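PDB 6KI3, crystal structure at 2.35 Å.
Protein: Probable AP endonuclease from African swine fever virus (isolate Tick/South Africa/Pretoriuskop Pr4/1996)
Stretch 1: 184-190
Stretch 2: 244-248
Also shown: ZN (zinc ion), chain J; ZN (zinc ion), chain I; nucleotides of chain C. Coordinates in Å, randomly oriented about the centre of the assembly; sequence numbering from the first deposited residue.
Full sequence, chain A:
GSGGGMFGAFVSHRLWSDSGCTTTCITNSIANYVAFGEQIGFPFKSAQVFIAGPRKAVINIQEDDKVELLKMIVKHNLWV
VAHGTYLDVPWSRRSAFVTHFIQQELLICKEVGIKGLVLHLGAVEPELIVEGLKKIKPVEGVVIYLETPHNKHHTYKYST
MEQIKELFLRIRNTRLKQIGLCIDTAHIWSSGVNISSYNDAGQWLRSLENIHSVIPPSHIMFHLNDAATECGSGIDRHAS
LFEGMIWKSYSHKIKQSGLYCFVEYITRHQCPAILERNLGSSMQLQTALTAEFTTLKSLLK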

ATOM      1  N   ASP A 184       0.576   5.652   3.338  1.00 25.52           N
ATOM      2  CA  ASP A 184       1.977   5.511   2.960  1.00 25.37           C
ATOM      3  C   ASP A 184       2.781   6.496   3.802  1.00 26.39           C
ATOM      4  O   ASP A 184       2.659   7.715   3.630  1.00 24.23           O
ATOM      5  CB  ASP A 184       2.170   5.759   1.465  1.00 24.05           C
ATOM      6  CG  ASP A 184       3.517   5.276   0.960  1.00 26.72           C
ATOM      7  OD1 ASP A 184       4.541   5.546   1.622  1.00 28.44           O
ATOM      8  OD2 ASP A 184       3.552   4.616  -0.101  1.00 24.31           O
ATOM      9  N   THR A 185       3.599   5.965   4.714  1.00 27.95           N
ATOM     10  CA  THR A 185       4.311   6.814   5.664  1.00 28.31           C
ATOM     11  C   THR A 185       5.300   7.738   4.962  1.00 28.38           C
ATOM     12  O   THR A 185       5.482   8.890   5.370  1.00 30.39           O
ATOM     13  CB  THR A 185       5.030   5.954   6.705  1.00 29.00           C
ATOM     14  OG1 THR A 185       5.916   5.040   6.044  1.00 25.75           O
ATOM     15  CG2 THR A 185       4.023   5.168   7.532  1.00 27.24           C
ATOM     16  N   ALA A 186       5.953   7.250   3.904  1.00 29.46           N
ATOM     17  CA  ALA A 186       6.871   8.093   3.147  1.00 28.35           C
ATOM     18  C   ALA A 186       6.160   9.247   2.454  1.00 30.53           C
ATOM     19  O   ALA A 186       6.794  10.271   2.175  1.00 31.63           O
ATOM     20  CB  ALA A 186       7.626   7.257   2.112  1.00 24.38           C
ATOM     21  N   HIS A 187       4.862   9.109   2.180  1.00 30.16           N
ATOM     22  CA  HIS A 187       4.138  10.152   1.461  1.00 29.93           C
ATOM     23  C   HIS A 187       3.662  11.254   2.397  1.00 31.29           C
ATOM     24  O   HIS A 187       3.813  12.442   2.091  1.00 29.42           O
ATOM     25  CB  HIS A 187       2.958   9.545   0.703  1.00 26.25           C
ATOM     26  CG  HIS A 187       3.365   8.645  -0.420  1.00 27.86           C
ATOM     27  ND1 HIS A 187       2.462   8.116  -1.317  1.00 29.97           N
ATOM     28  CD2 HIS A 187       4.581   8.181  -0.792  1.00 27.68           C
ATOM     29  CE1 HIS A 187       3.104   7.365  -2.193  1.00 26.80           C
ATOM     30  NE2 HIS A 187       4.391   7.387  -1.896  1.00 27.75           N
ATOM     31  N   ILE A 188       3.079  10.884   3.542  1.00 28.47           N
ATOM     32  CA  ILE A 188       2.657  11.901   4.501  1.00 34.82           C
ATOM     33  C   ILE A 188       3.865  12.645   5.049  1.00 32.80           C
ATOM     34  O   ILE A 188       3.773  13.827   5.398  1.00 33.40           O
ATOM     35  CB  ILE A 188       1.812  11.276   5.631  1.00 32.73           C
ATOM     36  CG1 ILE A 188       2.660  10.352   6.508  1.00 31.41           C
ATOM     37  CG2 ILE A 188       0.618  10.526   5.055  1.00 30.24           C
ATOM     38  CD1 ILE A 188       1.948   9.885   7.760  1.00 33.69           C
ATOM     39  N   TRP A 189       5.015  11.972   5.126  1.00 31.40           N
ATOM     40  CA  TRP A 189       6.259  12.657   5.459  1.00 34.22           C
ATOM     41  C   TRP A 189       6.629  13.658   4.373  1.00 36.88           C
ATOM     42  O   TRP A 189       6.944  14.818   4.661  1.00 38.46           O
ATOM     43  CB  TRP A 189       7.375  11.632   5.654  1.00 32.23           C
ATOM     44  CG  TRP A 189       8.753  12.219   5.725  1.00 34.17           C
ATOM     45  CD1 TRP A 189       9.611  12.423   4.684  1.00 35.48           C
ATOM     46  CD2 TRP A 189       9.438  12.660   6.903  1.00 37.45           C
ATOM     47  NE1 TRP A 189      10.786  12.971   5.139  1.00 35.86           N
ATOM     48  CE2 TRP A 189      10.706  13.125   6.498  1.00 37.93           C
ATOM     49  CE3 TRP A 189       9.103  12.708   8.259  1.00 37.78           C
ATOM     50  CZ2 TRP A 189      11.638  13.632   7.401  1.00 36.87           C
ATOM     51  CZ3 TRP A 189      10.030  13.214   9.153  1.00 39.65           C
ATOM     52  CH2 TRP A 189      11.282  13.669   8.721  1.00 40.53           C
ATOM     53  N   SER A 190       6.590  13.220   3.111  1.00 33.69           N
ATOM     54  CA  SER A 190       6.874  14.118   1.997  1.00 34.02           C
ATOM     55  C   SER A 190       5.880  15.271   1.939  1.00 35.83           C
ATOM     56  O   SER A 190       6.225  16.364   1.477  1.00 32.85           O
ATOM     57  CB  SER A 190       6.864  13.335   0.684  1.00 34.47           C
ATOM     58  OG  SER A 190       6.963  14.198  -0.435  1.00 36.30           O
ATOM     59  N   GLY A 244      16.459   5.938   6.234  1.00 35.50           N
ATOM     60  CA  GLY A 244      16.115   7.168   5.550  1.00 35.03           C
ATOM     61  C   GLY A 244      15.977   8.342   6.496  1.00 39.07           C
ATOM     62  O   GLY A 244      16.358   8.253   7.666  1.00 37.32           O
ATOM     63  N   MET A 245      15.415   9.447   6.007  1.00 38.64           N
ATOM     64  CA  MET A 245      15.358  10.669   6.801  1.00 36.04           C
ATOM     65  C   MET A 245      14.369  10.581   7.958  1.00 40.41           C
ATOM     66  O   MET A 245      14.468  11.377   8.897  1.00 39.85           O
ATOM     67  CB  MET A 245      15.000  11.853   5.903  1.00 40.82           C
ATOM     68  CG  MET A 245      15.923  12.021   4.706  1.00 44.58           C
ATOM     69  SD  MET A 245      17.433  12.924   5.098  1.00 58.92           S
ATOM     70  CE  MET A 245      16.787  14.582   5.311  1.00 53.75           C
ATOM     71  N   ILE A 246      13.428   9.636   7.923  1.00 40.29           N
ATOM     72  CA  ILE A 246      12.385   9.610   8.943  1.00 38.50           C
ATOM     73  C   ILE A 246      12.875   8.929  10.215  1.00 36.48           C
ATOM     74  O   ILE A 246      12.590   9.392  11.326  1.00 39.19           O
ATOM     75  CB  ILE A 246      11.115   8.929   8.402  1.00 37.85           C
ATOM     76  CG1 ILE A 246      10.740   9.480   7.027  1.00 34.27           C
ATOM     77  CG2 ILE A 246       9.956   9.126   9.365  1.00 37.95           C
ATOM     78  CD1 ILE A 246       9.501   8.832   6.444  1.00 30.33           C
ATOM     79  N   TRP A 247      13.614   7.820  10.087  1.00 36.47           N
ATOM     80  CA  TRP A 247      13.903   6.997  11.255  1.00 38.43           C
ATOM     81  C   TRP A 247      15.352   6.529  11.363  1.00 35.85           C
ATOM     82  O   TRP A 247      15.634   5.655  12.193  1.00 35.15           O
ATOM     83  CB  TRP A 247      12.984   5.768  11.276  1.00 36.19           C
ATOM     84  CG  TRP A 247      11.532   6.095  11.448  1.00 40.04           C
ATOM     85  CD1 TRP A 247      10.958   6.749  12.498  1.00 40.76           C
ATOM     86  CD2 TRP A 247      10.465   5.766  10.548  1.00 40.39           C
ATOM     87  NE1 TRP A 247       9.603   6.858  12.305  1.00 39.93           N
ATOM     88  CE2 TRP A 247       9.273   6.260  11.117  1.00 39.00           C
ATOM     89  CE3 TRP A 247      10.402   5.106   9.317  1.00 36.40           C
ATOM     90  CZ2 TRP A 247       8.034   6.115  10.497  1.00 37.16           C
ATOM     91  CZ3 TRP A 247       9.169   4.963   8.703  1.00 33.51           C
ATOM     92  CH2 TRP A 247       8.003   5.465   9.293  1.00 36.27           C
ATOM     93  N   LYS A 248      16.281   7.066  10.566  1.00 38.37           N
ATOM     94  CA  LYS A 248      17.671   6.630  10.685  1.00 39.48           C
ATOM     95  C   LYS A 248      18.249   6.966  12.052  1.00 40.15           C
ATOM     96  O   LYS A 248      19.081   6.215  12.576  1.00 40.93           O
ATOM     97  CB  LYS A 248      18.527   7.257   9.585  1.00 38.60           C
TER
HETATM   98 ZN    ZN J 302       2.817   3.446  -1.714  1.00 28.15          ZN
HETATM   99 ZN    ZN I 301       5.872   6.378  -2.958  1.00 26.03          ZN
ATOM    100  O5' 3DR C   1       5.167   3.306  -4.667  1.00 33.08           O
ATOM    101  P   3DR C   1       4.307   4.634  -4.377  1.00 26.94           P
ATOM    102  OP1 3DR C   1       3.034   4.417  -5.157  1.00 29.09           O
ATOM    103  OP2 3DR C   1       4.139   4.618  -2.879  1.00 28.08           O
ATOM    104  OP3 3DR C   1       5.164   5.758  -4.908  1.00 30.61           O
ATOM    105  C2' 3DR C   1       5.794  -0.625  -6.569  1.00 25.79           C
ATOM    106  C5' 3DR C   1       5.210   2.720  -5.966  1.00 27.94           C
ATOM    107  C4' 3DR C   1       6.301   1.658  -5.972  1.00 28.69           C
ATOM    108  O4' 3DR C   1       6.201   0.879  -4.779  1.00 30.08           O
ATOM    109  C1' 3DR C   1       6.113  -0.514  -5.085  1.00 26.98           C
ATOM    110  C3' 3DR C   1       6.179   0.717  -7.158  1.00 27.44           C
ATOM    111  O3' 3DR C   1       7.455   0.591  -7.786  1.00 31.46           O

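The contact between these two stretches is a small apolar packing of side chains, without a hydrogen bond across it, in which one side of a helix is held against a loop while His187 of the helix and Asp184 at its N-cap bind zinc. It illustrates a general principle: a helix can bind metal with one residue and pack against a neighbouring segment with others.

The centre of the contact is the pairing of Trp189 with Ile246, whose CA atoms lie 7.7 Å apart. Trp189 points toward the loop, with chi1 in the t well, and presents one face of its indole. Ile246 leaves its backbone sideways, yet its m, t conformation brings the end of the side chain nearer to the helix. CG1 of Ile246 sits 3.4 Å from CD2 of Trp189 and 3.5 Å from the centroid of the five-membered ring, only 15° off the ring normal. This is a CH-pi contact, in which an aliphatic methylene rests almost directly above the electron-rich pyrrole part of the indole. The same side chain reaches further along the helix: CD1 of Ile246 lies 4.3 Å from CA of Ala186 and 4.2 Å from O of Thr185. Thr185 O is already engaged within the helix, accepting from Trp189 N at 3.1 Å.

Lesser contacts extend the packing. CB of Met245 approaches CZ2 of Trp189 at 4.1 Å, but the end of the side chain leads away and the residue remains exposed. Trp247 also starts sideways and then draws nearer, bringing CH2 to 3.9 Å from OG1 of Thr185. The hydroxyl lies at the edge of the ring, near its plane, and is hydrogen-bonded elsewhere in the structure; with the carbon CH2 as its neighbour, the approach is one of packing. Altogether the two stretches bury 254 Å², counting both sides.

The metal ligands take no part in this packing. His187 points away from the loop, and its NE2 binds the zinc ion of chain I at 2.1 Å. Asp184, at the N-cap position, binds the zinc ion of chain J through OD2 at 2.1 Å, while its OD1 accepts a weak capping bond from Ala186 N at 3.2 Å. OP2 of the abasic-site analogue 3DR1 reaches both metals, at 2.1 Å from the chain J zinc and 2.5 Å from the chain I zinc, as suits an AP endonuclease. Packing and metal binding thus meet in the helix and its N-cap.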